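Local atomic coordinates of FprA (Mycobacterium tuberculosis, PDB entry 1LQT), a protein that catalyses electron transfer between NADPH and ferredoxin through a bound FAD and may supply electrons to P450 systems. Residues G323-P328 with F334-G339; I360-T365 with G369-D374; V88-L93 with V100-G105. All blocks are in the same frame, centred on the assembly; numbering follows the deposited sequence.

Contact 1. Residues G323-P328 with F334-G339. With FAD (flavin-adenine dinucleotide), chain H.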
loop_
_atom_site.group_PDB
_atom_site.type_symbol
_atom_site.label_atom_id
_atom_site.label_comp_id
_atom_site.label_asym_id
_atom_site.label_seq_id
_atom_site.Cartn_x
_atom_site.Cartn_y
_atom_site.Cartn_z
ATOM N N GLY A 323 -1.405 2.611 -9.548
ATOM C CA GLY A 323 -0.632 3.238 -8.491
ATOM C C GLY A 323 -1.483 3.795 -7.388
ATOM O O GLY A 323 -2.603 4.250 -7.594
ATOM N N TYR A 324 -0.920 3.720 -6.194
ATOM C CA TYR A 324 -1.443 4.441 -5.036
ATOM C C TYR A 324 -1.043 5.931 -5.203
ATOM O O TYR A 324 -0.263 6.266 -6.072
ATOM C CB TYR A 324 -0.898 3.841 -3.739
ATOM C CG TYR A 324 -1.622 2.574 -3.309
ATOM C CD1 TYR A 324 -1.809 1.474 -4.148
ATOM C CD2 TYR A 324 -2.105 2.470 -2.018
ATOM C CE1 TYR A 324 -2.505 0.349 -3.716
ATOM C CE2 TYR A 324 -2.795 1.334 -1.567
ATOM C CZ TYR A 324 -3.004 0.295 -2.418
ATOM O OH TYR A 324 -3.683 -0.833 -2.040
ATOM N N ARG A 325 -1.546 6.786 -4.325
ATOM C CA ARG A 325 -1.348 8.213 -4.420
ATOM C C ARG A 325 -1.472 8.846 -3.047
ATOM O O ARG A 325 -2.390 8.560 -2.308
ATOM C CB ARG A 325 -2.378 8.819 -5.387
ATOM C CG ARG A 325 -2.247 10.295 -5.604
ATOM C CD ARG A 325 -3.158 10.771 -6.716
ATOM N NE ARG A 325 -3.393 12.202 -6.643
ATOM C CZ ARG A 325 -2.500 13.135 -6.925
ATOM N NH1 ARG A 325 -1.296 12.824 -7.401
ATOM N NH2 ARG A 325 -2.828 14.401 -6.713
ATOM N N GLY A 326 -0.561 9.757 -2.741
ATOM C CA GLY A 326 -0.628 10.499 -1.501
ATOM C C GLY A 326 -1.813 11.438 -1.469
ATOM O O GLY A 326 -2.335 11.856 -2.499
ATOM N N VAL A 327 -2.195 11.803 -0.253
ATOM C CA VAL A 327 -3.257 12.729 0.014
ATOM C C VAL A 327 -2.640 13.910 0.766
ATOM O O VAL A 327 -1.845 13.700 1.650
ATOM C CB VAL A 327 -4.337 12.040 0.877
ATOM C CG1 VAL A 327 -5.406 12.989 1.345
ATOM C CG2 VAL A 327 -4.938 10.848 0.108
ATOM N N PRO A 328 -3.014 15.143 0.443
ATOM C CA PRO A 328 -2.489 16.287 1.189
ATOM C C PRO A 328 -2.888 16.219 2.659
ATOM O O PRO A 328 -3.993 15.822 3.009
ATOM C CB PRO A 328 -3.148 17.494 0.528
ATOM C CG PRO A 328 -3.941 17.000 -0.596
ATOM C CD PRO A 328 -3.946 15.540 -0.624
ATOM N N PHE A 334 2.580 20.160 -0.363
ATOM C CA PHE A 334 2.253 18.984 -1.157
ATOM C C PHE A 334 2.500 19.287 -2.613
ATOM O O PHE A 334 2.328 20.408 -3.067
ATOM C CB PHE A 334 0.787 18.659 -0.950
ATOM C CG PHE A 334 0.374 17.263 -1.389
ATOM C CD1 PHE A 334 0.755 16.144 -0.670
ATOM C CD2 PHE A 334 -0.434 17.082 -2.497
ATOM C CE1 PHE A 334 0.347 14.874 -1.064
ATOM C CE2 PHE A 334 -0.876 15.811 -2.863
ATOM C CZ PHE A 334 -0.475 14.734 -2.138
ATOM N N ASP A 335 2.952 18.266 -3.318
ATOM C CA ASP A 335 3.127 18.315 -4.749
ATOM C C ASP A 335 1.988 17.514 -5.369
ATOM O O ASP A 335 1.982 16.294 -5.324
ATOM C CB ASP A 335 4.460 17.758 -5.178
ATOM C CG ASP A 335 4.624 17.759 -6.679
ATOM O OD1 ASP A 335 4.626 18.854 -7.277
ATOM O OD2 ASP A 335 4.758 16.679 -7.293
ATOM N N ASP A 336 1.015 18.197 -5.947
ATOM C CA ASP A 336 -0.145 17.549 -6.519
ATOM C C ASP A 336 0.220 16.500 -7.536
ATOM O O ASP A 336 -0.334 15.412 -7.553
ATOM C CB ASP A 336 -1.027 18.614 -7.188
ATOM C CG ASP A 336 -2.231 18.047 -7.847
ATOM O OD1 ASP A 336 -3.024 17.416 -7.125
ATOM O OD2 ASP A 336 -2.487 18.202 -9.065
ATOM N N GLN A 337 1.131 16.815 -8.420
ATOM C CA GLN A 337 1.403 15.904 -9.507
ATOM C C GLN A 337 1.915 14.566 -9.033
ATOM O O GLN A 337 1.452 13.528 -9.462
ATOM C CB GLN A 337 2.370 16.519 -10.487
ATOM C CG GLN A 337 2.693 15.621 -11.657
ATOM C CD GLN A 337 3.334 16.391 -12.784
ATOM O OE1 GLN A 337 3.087 17.580 -12.926
ATOM N NE2 GLN A 337 4.127 15.713 -13.589
ATOM N N SER A 338 2.862 14.581 -8.113
ATOM C CA SER A 338 3.472 13.349 -7.628
ATOM C C SER A 338 2.731 12.749 -6.451
ATOM O O SER A 338 2.971 11.598 -6.098
ATOM C CB SER A 338 4.918 13.556 -7.206
ATOM O OG SER A 338 5.016 14.400 -6.077
ATOM N N GLY A 339 1.897 13.535 -5.784
ATOM C CA GLY A 339 1.268 13.091 -4.554
ATOM C C GLY A 339 2.248 12.829 -3.409
ATOM O O GLY A 339 2.019 11.938 -2.578
HETATM P PA FAD H . 2.077 2.629 4.858
HETATM O O1A FAD H . 0.960 2.941 3.946
HETATM O O2A FAD H . 2.476 1.218 5.088
HETATM O O5B FAD H . 1.752 3.248 6.297
HETATM C C5B FAD H . 1.165 4.551 6.400
HETATM C C4B FAD H . 0.462 4.602 7.751
HETATM O O4B FAD H . 0.130 5.966 7.998
HETATM C C3B FAD H . -0.847 3.806 7.805
HETATM O O3B FAD H . -0.928 2.989 8.951
HETATM C C2B FAD H . -1.894 4.887 7.778
HETATM O O2B FAD H . -3.143 4.547 8.337
HETATM C C1B FAD H . -1.182 6.023 8.522
HETATM N N9A FAD H . -1.717 7.353 8.264
HETATM C C8A FAD H . -1.991 7.894 7.037
HETATM N N7A FAD H . -2.453 9.134 7.132
HETATM C C5A FAD H . -2.511 9.388 8.488
HETATM C C6A FAD H . -2.928 10.515 9.200
HETATM N N6A FAD H . -3.334 11.641 8.635
HETATM N N1A FAD H . -2.849 10.447 10.558
HETATM C C2A FAD H . -2.376 9.316 11.149
HETATM N N3A FAD H . -1.958 8.206 10.528
HETATM C C4A FAD H . -2.045 8.291 9.196
HETATM N N1 FAD H . 5.924 -4.918 0.042
HETATM C C2 FAD H . 6.563 -6.103 0.248
HETATM O O2 FAD H . 7.721 -6.137 0.621
HETATM N N3 FAD H . 5.880 -7.283 -0.001
HETATM C C4 FAD H . 4.566 -7.343 -0.363
HETATM O O4 FAD H . 3.996 -8.444 -0.535
HETATM C C4X FAD H . 3.901 -6.122 -0.522
HETATM N N5 FAD H . 2.567 -6.094 -0.862
HETATM C C5X FAD H . 1.939 -4.891 -1.054
HETATM C C6 FAD H . 0.616 -4.858 -1.422
HETATM C C7 FAD H . -0.041 -3.672 -1.701
HETATM C C7M FAD H . -1.496 -3.683 -2.082
HETATM C C8 FAD H . 0.669 -2.474 -1.565
HETATM C C8M FAD H . 0.014 -1.156 -1.877
HETATM C C9 FAD H . 2.005 -2.488 -1.170
HETATM C C9A FAD H . 2.657 -3.685 -0.910
HETATM N N10 FAD H . 4.004 -3.724 -0.535
HETATM C C10 FAD H . 4.618 -4.932 -0.317
HETATM C "C1'" FAD H . 4.795 -2.479 -0.312
HETATM C "C2'" FAD H . 4.669 -1.988 1.129
HETATM O "O2'" FAD H . 3.310 -2.028 1.489
HETATM C "C3'" FAD H . 5.208 -0.549 1.235
HETATM O "O3'" FAD H . 6.592 -0.503 0.903
HETATM C "C4'" FAD H . 5.162 0.065 2.635
HETATM O "O4'" FAD H . 4.018 -0.376 3.361
HETATM C "C5'" FAD H . 5.170 1.591 2.549
HETATM O "O5'" FAD H . 5.338 2.039 3.900
HETATM P P FAD H . 4.894 3.465 4.438
HETATM O O1P FAD H . 5.299 3.451 5.861
HETATM O O2P FAD H . 5.380 4.591 3.584
HETATM O O3P FAD H . 3.314 3.514 4.301
HETATM O O HOH W 1 1.788 9.571 -4.654
#
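F334 begins the segment F334-G339, part of the loop after strand 324-325, and lays its ring against P328, whose CD sits 4.1 Å from the centroid of the F334 ring. That line runs 23° off the ring normal, which makes this a CH-pi contact over the face. The phenyl is directed there by a CG anti to the backbone N (chi1 -164°), and its edge is turned to the carbonyl O of G326, 3.4 Å from CZ of F334. D335 folds back on its own loop: OD2 accepts from the backbone N of S338 in an Asx motif and from the hydroxyl of S338 as well. D336 meets R325 twice. Its carbonyl O takes both NH1 and NH2 of R325 at 2.8 Å each, lying in the guanidinium plane, while OD1 of D336 forms a salt bridge to NH2 of R325 at 3.0 Å. The carboxylate stands nearly perpendicular, 88°, to the guanidinium. At G339, the carbonyl O receives a CA-H...O contact from CA of G326 at 3.2 Å, and a water accepts from the N of G326 at 3.0 Å while lying within bonding range of the carbonyls of S338 and G339. Strand 324-325, which pairs with 108-109 and carries Y324 against the C8M methyl of FAD, is thus joined to this loop chiefly through one arginine, whose charge is probably balanced in part by D336.

Contact 2. Residues I360-T365 with G369-D374. With ODP (4-oxo-nicotinamide-adenine dinucleotide phosphate), chain I.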
loop_
_atom_site.group_PDB
_atom_site.type_symbol
_atom_site.label_atom_id
_atom_site.label_comp_id
_atom_site.label_asym_id
_atom_site.label_seq_id
_atom_site.Cartn_x
_atom_site.Cartn_y
_atom_site.Cartn_z
ATOM N N ILE A 360 5.138 8.651 1.304
ATOM C CA ILE A 360 4.775 10.039 1.190
ATOM C C ILE A 360 5.980 10.916 0.789
ATOM O O ILE A 360 5.799 12.000 0.257
ATOM C CB ILE A 360 4.095 10.558 2.489
ATOM C CG1 ILE A 360 3.329 11.871 2.202
ATOM C CG2 ILE A 360 5.088 10.758 3.623
ATOM C CD1 ILE A 360 2.164 11.776 1.207
ATOM N N LYS A 361 7.181 10.441 1.081
ATOM C CA LYS A 361 8.448 11.090 0.713
ATOM C C LYS A 361 8.889 10.740 -0.700
ATOM O O LYS A 361 9.278 11.639 -1.457
ATOM C CB LYS A 361 9.557 10.668 1.697
ATOM C CG LYS A 361 11.009 11.153 1.370
ATOM C CD LYS A 361 11.999 10.497 2.382
ATOM C CE LYS A 361 13.467 10.825 2.111
ATOM N NZ LYS A 361 14.358 10.081 3.068
ATOM N N ARG A 362 8.878 9.442 -1.009
ATOM C CA ARG A 362 9.515 8.875 -2.202
ATOM C C ARG A 362 8.577 8.534 -3.316
ATOM O O ARG A 362 9.031 8.209 -4.405
ATOM C CB ARG A 362 10.137 7.520 -1.822
ATOM C CG ARG A 362 11.174 7.537 -0.804
ATOM C CD ARG A 362 11.979 6.286 -0.815
ATOM N NE ARG A 362 11.188 5.230 -0.182
ATOM C CZ ARG A 362 10.850 4.082 -0.756
ATOM N NH1 ARG A 362 11.263 3.804 -1.982
ATOM N NH2 ARG A 362 10.088 3.198 -0.118
ATOM N N GLY A 363 7.291 8.563 -3.070
ATOM C CA GLY A 363 6.324 8.034 -4.001
ATOM C C GLY A 363 6.065 6.565 -3.695
ATOM O O GLY A 363 6.809 5.933 -2.967
ATOM N N PRO A 364 5.004 6.046 -4.293
ATOM C CA PRO A 364 4.475 4.755 -3.883
ATOM C C PRO A 364 5.090 3.581 -4.559
ATOM O O PRO A 364 4.369 2.805 -5.231
ATOM C CB PRO A 364 3.010 4.878 -4.255
ATOM C CG PRO A 364 3.027 5.712 -5.490
ATOM C CD PRO A 364 4.100 6.745 -5.223
ATOM N N THR A 365 6.392 3.423 -4.370
ATOM C CA THR A 365 7.056 2.252 -4.920
ATOM C C THR A 365 8.093 1.710 -3.935
ATOM O O THR A 365 8.663 2.411 -3.092
ATOM C CB THR A 365 7.638 2.467 -6.298
ATOM O OG1 THR A 365 8.614 3.478 -6.176
ATOM C CG2 THR A 365 6.632 2.949 -7.334
ATOM N N GLY A 369 11.202 -3.394 2.676
ATOM C CA GLY A 369 12.569 -3.106 3.066
ATOM C C GLY A 369 13.167 -1.855 2.487
ATOM O O GLY A 369 14.125 -1.334 3.032
ATOM N N THR A 370 12.621 -1.353 1.389
ATOM C CA THR A 370 13.136 -0.121 0.787
ATOM C C THR A 370 12.921 1.061 1.714
ATOM O O THR A 370 13.583 2.077 1.588
ATOM C CB THR A 370 12.506 0.207 -0.581
ATOM O OG1 THR A 370 11.078 0.426 -0.489
ATOM C CG2 THR A 370 12.744 -0.911 -1.587
ATOM N N ASN A 371 12.005 0.929 2.667
ATOM C CA ASN A 371 11.724 2.014 3.595
ATOM C C ASN A 371 12.760 2.157 4.700
ATOM O O ASN A 371 12.782 3.166 5.393
ATOM C CB ASN A 371 10.326 1.815 4.167
ATOM C CG ASN A 371 9.272 1.869 3.090
ATOM O OD1 ASN A 371 9.017 2.930 2.553
ATOM N ND2 ASN A 371 8.714 0.729 2.743
ATOM N N LYS A 372 13.628 1.170 4.846
ATOM C CA LYS A 372 14.568 1.184 5.952
ATOM C C LYS A 372 15.690 2.235 5.762
ATOM O O LYS A 372 15.876 3.076 6.616
ATOM C CB LYS A 372 15.137 -0.209 6.174
ATOM C CG LYS A 372 16.018 -0.316 7.414
ATOM C CD LYS A 372 16.424 -1.731 7.702
ATOM C CE LYS A 372 17.321 -1.810 8.923
ATOM N NZ LYS A 372 17.643 -3.229 9.207
ATOM N N LYS A 373 16.424 2.178 4.652
ATOM C CA LYS A 373 17.486 3.146 4.431
ATOM C C LYS A 373 16.918 4.538 4.286
ATOM O O LYS A 373 17.504 5.519 4.748
ATOM C CB LYS A 373 18.284 2.793 3.181
ATOM C CG LYS A 373 19.420 3.735 2.964
ATOM C CD LYS A 373 20.228 3.383 1.741
ATOM C CE LYS A 373 20.190 4.469 0.694
ATOM N NZ LYS A 373 20.814 5.734 1.195
ATOM N N ASP A 374 15.745 4.611 3.661
ATOM C CA ASP A 374 15.023 5.853 3.514
ATOM C C ASP A 374 14.798 6.512 4.874
ATOM O O ASP A 374 15.098 7.686 5.076
ATOM C CB ASP A 374 13.707 5.587 2.769
ATOM C CG ASP A 374 12.960 6.828 2.492
ATOM O OD1 ASP A 374 13.595 7.837 2.043
ATOM O OD2 ASP A 374 11.733 6.848 2.675
HETATM O O1X ODP I . 3.780 2.274 -18.069
HETATM P P2B ODP I . 3.999 2.255 -16.587
HETATM O O2X ODP I . 5.253 1.525 -16.155
HETATM O O3X ODP I . 3.913 3.634 -15.953
HETATM O O2B ODP I . 2.743 1.394 -16.054
HETATM C C2B ODP I . 2.312 1.426 -14.697
HETATM C C3B ODP I . 2.653 0.197 -13.885
HETATM O O3B ODP I . 2.494 -0.972 -14.675
HETATM C C1B ODP I . 0.828 1.413 -14.656
HETATM N N9A ODP I . 0.148 2.623 -15.043
HETATM C C8A ODP I . 0.266 3.879 -14.500
HETATM N N7A ODP I . -0.562 4.739 -15.064
HETATM C C5A ODP I . -1.261 4.033 -16.014
HETATM C C4A ODP I . -0.807 2.712 -16.004
HETATM N N3A ODP I . -1.281 1.718 -16.797
HETATM C C2A ODP I . -2.247 2.112 -17.646
HETATM N N1A ODP I . -2.759 3.372 -17.716
HETATM C C6A ODP I . -2.269 4.350 -16.896
HETATM N N6A ODP I . -2.854 5.553 -16.961
HETATM O O4B ODP I . 0.544 1.128 -13.299
HETATM C C4B ODP I . 1.549 0.218 -12.827
HETATM C C5B ODP I . 2.025 0.670 -11.478
HETATM O O5B ODP I . 2.870 -0.333 -10.963
HETATM P PA ODP I . 3.734 -0.031 -9.656
HETATM O O1A ODP I . 4.586 -1.193 -9.412
HETATM O O2A ODP I . 4.376 1.297 -9.736
HETATM O O3 ODP I . 2.605 0.133 -8.539
HETATM P PN ODP I . 1.733 -0.942 -7.682
HETATM O O1N ODP I . 1.391 -2.125 -8.501
HETATM O O2N ODP I . 0.670 -0.112 -7.079
HETATM O O5D ODP I . 2.754 -1.436 -6.587
HETATM C C5D ODP I . 3.251 -0.479 -5.616
HETATM C C4D ODP I . 4.523 -1.031 -5.009
HETATM O O4D ODP I . 4.264 -2.079 -4.083
HETATM C C1D ODP I . 5.036 -3.227 -4.443
HETATM C C2D ODP I . 5.339 -3.048 -5.870
HETATM O O2D ODP I . 6.296 -3.900 -6.388
HETATM C C3D ODP I . 5.483 -1.584 -6.055
HETATM O O3D ODP I . 6.815 -1.229 -5.748
HETATM N N1N ODP I . 4.455 -4.435 -3.972
HETATM C C2N ODP I . 5.315 -5.542 -3.794
HETATM C C3N ODP I . 4.765 -6.779 -3.741
HETATM C C7N ODP I . 5.800 -7.902 -3.589
HETATM N N7N ODP I . 5.313 -9.115 -3.549
HETATM O O7N ODP I . 7.009 -7.582 -3.537
HETATM C C4N ODP I . 3.394 -7.039 -3.886
HETATM O O99 ODP I . 2.887 -8.202 -3.901
HETATM C C5N ODP I . 2.527 -5.870 -4.093
HETATM C C6N ODP I . 3.091 -4.577 -4.151
#
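K361 and R362 leave the short helix 359-362 by different torsions and converge on D374. The lysine is fully extended, with CG opposite the backbone N across the CA-CB bond (chi1 174°), and brings NZ to D374 from the opposing direction. In R362, CG lies beside the backbone N and the chain bends at chi3 (-76°), which carries the guanidinium alongside T370 and N371. D374 divides its carboxylate between the two: OD1 takes NZ of K361 at 2.6 Å, from above the carboxylate plane, and OD2 takes NE of R362 in a long, weak bond of 3.3 Å. OD2 also accepts from the backbone N of G358, and NZ of K361 has a second partner in the hydroxyl of T378, so the buried acid and the lysine are each held at more than one point.

The far end of the guanidinium points to T370 and N371. NH2 of R362 gives a bond of 2.9 Å to OD1 of N371, with that oxygen in the guanidinium plane; the nitrogen, however, stands well above the amide plane of N371. OG1 of T370, 3.0 Å from NH2 of R362, receives a weak, bent bond (125° at the hydrogen); the stronger partner of this hydroxyl is the carbonyl O of V367. ND2 of N371 bonds to O3' of FAD and to the carbonyl O of I368, so R362 is a second-shell residue behind a direct ligand of the cofactor. T365 CA lies 3.6 Å from O3D of the modified NADP. A salt-bridge network therefore ties two helices together on both sides of the short connection G366-I368, at the junction of the FAD and nucleotide sites of this reductase.

Contact 3. Residues V88-L93 with V100-G105. With FAD (flavin-adenine dinucleotide), chain H.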
loop_
_atom_site.group_PDB
_atom_site.type_symbol
_atom_site.label_atom_id
_atom_site.label_comp_id
_atom_site.label_asym_id
_atom_site.label_seq_id
_atom_site.Cartn_x
_atom_site.Cartn_y
_atom_site.Cartn_z
ATOM N N VAL A 88 -5.804 16.260 15.808
ATOM C CA VAL A 88 -4.676 17.144 16.089
ATOM C C VAL A 88 -4.110 17.596 14.761
ATOM O O VAL A 88 -4.257 16.896 13.751
ATOM C CB VAL A 88 -3.571 16.468 16.945
ATOM C CG1 VAL A 88 -4.155 15.997 18.294
ATOM C CG2 VAL A 88 -2.919 15.323 16.202
ATOM N N GLN A 89 -3.464 18.754 14.756
ATOM C CA GLN A 89 -2.968 19.353 13.526
ATOM C C GLN A 89 -1.452 19.380 13.509
ATOM O O GLN A 89 -0.806 19.450 14.560
ATOM C CB GLN A 89 -3.479 20.797 13.388
ATOM C CG GLN A 89 -4.955 20.931 13.404
ATOM C CD GLN A 89 -5.623 20.179 12.285
ATOM O OE1 GLN A 89 -5.138 20.167 11.139
ATOM N NE2 GLN A 89 -6.733 19.560 12.597
ATOM N N PRO A 90 -0.847 19.375 12.326
ATOM C CA PRO A 90 0.606 19.475 12.232
ATOM C C PRO A 90 1.197 20.623 13.057
ATOM O O PRO A 90 2.207 20.427 13.723
ATOM C CB PRO A 90 0.856 19.615 10.723
ATOM C CG PRO A 90 -0.236 18.750 10.160
ATOM C CD PRO A 90 -1.441 19.114 10.990
ATOM N N GLY A 91 0.603 21.816 12.984
ATOM C CA GLY A 91 1.134 22.953 13.708
ATOM C C GLY A 91 1.064 22.805 15.197
ATOM O O GLY A 91 1.770 23.520 15.908
ATOM N N GLU A 92 0.203 21.935 15.682
ATOM C CA GLU A 92 0.106 21.632 17.096
ATOM C C GLU A 92 1.181 20.640 17.495
ATOM O O GLU A 92 1.786 20.738 18.561
ATOM C CB GLU A 92 -1.270 21.113 17.431
ATOM C CG GLU A 92 -2.361 22.132 17.198
ATOM C CD GLU A 92 -3.761 21.597 17.285
ATOM O OE1 GLU A 92 -3.979 20.398 17.052
ATOM O OE2 GLU A 92 -4.644 22.430 17.600
ATOM N N LEU A 93 1.388 19.617 16.663
ATOM C CA LEU A 93 2.442 18.652 16.938
ATOM C C LEU A 93 3.794 19.315 16.916
ATOM O O LEU A 93 4.669 18.971 17.714
ATOM C CB LEU A 93 2.420 17.512 15.900
ATOM C CG LEU A 93 1.204 16.615 16.010
ATOM C CD1 LEU A 93 1.182 15.636 14.829
ATOM C CD2 LEU A 93 1.188 15.863 17.315
ATOM N N VAL A 100 8.830 16.128 14.189
ATOM C CA VAL A 100 7.692 15.323 13.797
ATOM C C VAL A 100 8.048 14.688 12.464
ATOM O O VAL A 100 8.489 15.357 11.548
ATOM C CB VAL A 100 6.420 16.166 13.649
ATOM C CG1 VAL A 100 5.215 15.275 13.405
ATOM C CG2 VAL A 100 6.183 17.070 14.892
ATOM N N ILE A 101 7.832 13.377 12.377
ATOM C CA ILE A 101 8.071 12.622 11.145
ATOM C C ILE A 101 6.734 12.159 10.593
ATOM O O ILE A 101 6.000 11.439 11.263
ATOM C CB ILE A 101 8.961 11.418 11.391
ATOM C CG1 ILE A 101 10.300 11.807 12.036
ATOM C CG2 ILE A 101 9.182 10.679 10.105
ATOM C CD1 ILE A 101 11.146 10.645 12.385
ATOM N N TYR A 102 6.421 12.584 9.368
ATOM C CA TYR A 102 5.232 12.138 8.665
ATOM C C TYR A 102 5.567 10.900 7.853
ATOM O O TYR A 102 6.393 10.940 6.953
ATOM C CB TYR A 102 4.675 13.280 7.791
ATOM C CG TYR A 102 4.048 14.302 8.684
ATOM C CD1 TYR A 102 4.803 15.306 9.269
ATOM C CD2 TYR A 102 2.708 14.233 9.034
ATOM C CE1 TYR A 102 4.258 16.162 10.188
ATOM C CE2 TYR A 102 2.152 15.100 9.940
ATOM C CZ TYR A 102 2.930 16.050 10.530
ATOM O OH TYR A 102 2.355 16.864 11.470
ATOM N N ALA A 103 4.863 9.812 8.172
ATOM C CA ALA A 103 5.054 8.496 7.599
ATOM C C ALA A 103 3.684 7.973 7.164
ATOM O O ALA A 103 3.303 6.835 7.443
ATOM C CB ALA A 103 5.719 7.573 8.617
ATOM N N VAL A 104 2.940 8.824 6.454
ATOM C CA VAL A 104 1.530 8.602 6.220
ATOM C C VAL A 104 1.229 7.775 4.979
ATOM O O VAL A 104 0.073 7.461 4.698
ATOM C CB VAL A 104 0.768 9.941 6.129
ATOM C CG1 VAL A 104 0.724 10.642 7.469
ATOM C CG2 VAL A 104 1.319 10.855 5.007
ATOM N N GLY A 105 2.258 7.414 4.232
ATOM C CA GLY A 105 2.034 6.607 3.033
ATOM C C GLY A 105 1.192 7.330 2.013
ATOM O O GLY A 105 1.119 8.570 1.965
HETATM P PA FAD H . 2.077 2.629 4.858
HETATM O O1A FAD H . 0.960 2.941 3.946
HETATM O O2A FAD H . 2.476 1.218 5.088
HETATM O O5B FAD H . 1.752 3.248 6.297
HETATM C C5B FAD H . 1.165 4.551 6.400
HETATM C C4B FAD H . 0.462 4.602 7.751
HETATM O O4B FAD H . 0.130 5.966 7.998
HETATM C C3B FAD H . -0.847 3.806 7.805
HETATM O O3B FAD H . -0.928 2.989 8.951
HETATM C C2B FAD H . -1.894 4.887 7.778
HETATM O O2B FAD H . -3.143 4.547 8.337
HETATM C C1B FAD H . -1.182 6.023 8.522
HETATM N N9A FAD H . -1.717 7.353 8.264
HETATM C C8A FAD H . -1.991 7.894 7.037
HETATM N N7A FAD H . -2.453 9.134 7.132
HETATM C C5A FAD H . -2.511 9.388 8.488
HETATM C C6A FAD H . -2.928 10.515 9.200
HETATM N N6A FAD H . -3.334 11.641 8.635
HETATM N N1A FAD H . -2.849 10.447 10.558
HETATM C C2A FAD H . -2.376 9.316 11.149
HETATM N N3A FAD H . -1.958 8.206 10.528
HETATM C C4A FAD H . -2.045 8.291 9.196
HETATM N N1 FAD H . 5.924 -4.918 0.042
HETATM C C2 FAD H . 6.563 -6.103 0.248
HETATM O O2 FAD H . 7.721 -6.137 0.621
HETATM N N3 FAD H . 5.880 -7.283 -0.001
HETATM C C4 FAD H . 4.566 -7.343 -0.363
HETATM O O4 FAD H . 3.996 -8.444 -0.535
HETATM C C4X FAD H . 3.901 -6.122 -0.522
HETATM N N5 FAD H . 2.567 -6.094 -0.862
HETATM C C5X FAD H . 1.939 -4.891 -1.054
HETATM C C6 FAD H . 0.616 -4.858 -1.422
HETATM C C7 FAD H . -0.041 -3.672 -1.701
HETATM C C7M FAD H . -1.496 -3.683 -2.082
HETATM C C8 FAD H . 0.669 -2.474 -1.565
HETATM C C8M FAD H . 0.014 -1.156 -1.877
HETATM C C9 FAD H . 2.005 -2.488 -1.170
HETATM C C9A FAD H . 2.657 -3.685 -0.910
HETATM N N10 FAD H . 4.004 -3.724 -0.535
HETATM C C10 FAD H . 4.618 -4.932 -0.317
HETATM C "C1'" FAD H . 4.795 -2.479 -0.312
HETATM C "C2'" FAD H . 4.669 -1.988 1.129
HETATM O "O2'" FAD H . 3.310 -2.028 1.489
HETATM C "C3'" FAD H . 5.208 -0.549 1.235
HETATM O "O3'" FAD H . 6.592 -0.503 0.903
HETATM C "C4'" FAD H . 5.162 0.065 2.635
HETATM O "O4'" FAD H . 4.018 -0.376 3.361
HETATM C "C5'" FAD H . 5.170 1.591 2.549
HETATM O "O5'" FAD H . 5.338 2.039 3.900
HETATM P P FAD H . 4.894 3.465 4.438
HETATM O O1P FAD H . 5.299 3.451 5.861
HETATM O O2P FAD H . 5.380 4.591 3.584
HETATM O O3P FAD H . 3.314 3.514 4.301
HETATM O O HOH W 2 3.984 18.681 12.517
#
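Van der Waals contacts join the two segments in this buried interface. Two pairs are apolar: L93 CB rests 3.9 Å from CG2 of V100, the branch of the valine that lies beside its backbone N, and P90 CB lies 4.1 Å from CZ of Y102. The phenolic OH of Y102 is itself approached by carbon, with CB of P90 at 3.2 Å and CD1 of L93 at 3.8 Å from that oxygen. The proline ring and the tyrosine side chain cross at about a right angle.

These pieces belong to the FAD-binding Rossmann-type domain: helix 90-96 packs on strand 99-102, which lies between strands 354-356 and 4-9 in a parallel part of the sheet. Beyond the strand the chain runs along the cofactor, where the carbonyl O of V104 lies 3.1 Å from C8A of FAD and CG1 of V104 touches the adenine.

No direct hydrogen bond crosses the contact; the polar link is one water, which donates to O of P90 at 2.8 Å and accepts from OH of Y102 at 2.7 Å, lying in the plane of the tyrosine ring. Within V88-L93, Q89 occupies the N-cap position; its backbone N donates to OE1 of E92, which also forms a salt bridge to R413 of helix 402-413.

Overall arrangement
Along the chain contact 3 comes first, then contact 1, then contact 2, each closing before the next opens. The centres of contacts 1 and 2 lie about 14 Å apart, those of contacts 1 and 3 about 16 Å, and those of contacts 2 and 3 about 17 Å. I360 is the common link: its CD1 packs 3.5 Å from O of G105 in contact 3 and 3.8 Å from O of G339 in contact 1. Contact 3 joins helix 90-96 to strand 99-102 of the mixed sheet, contact 1 joins strand 324-325, paired with 108-109, to the loop that follows it, and contact 2 joins helices 359-362 and 370-391. All three reach FAD, and contacts 1 and 2 also hold pocket residues of the NADP derivative.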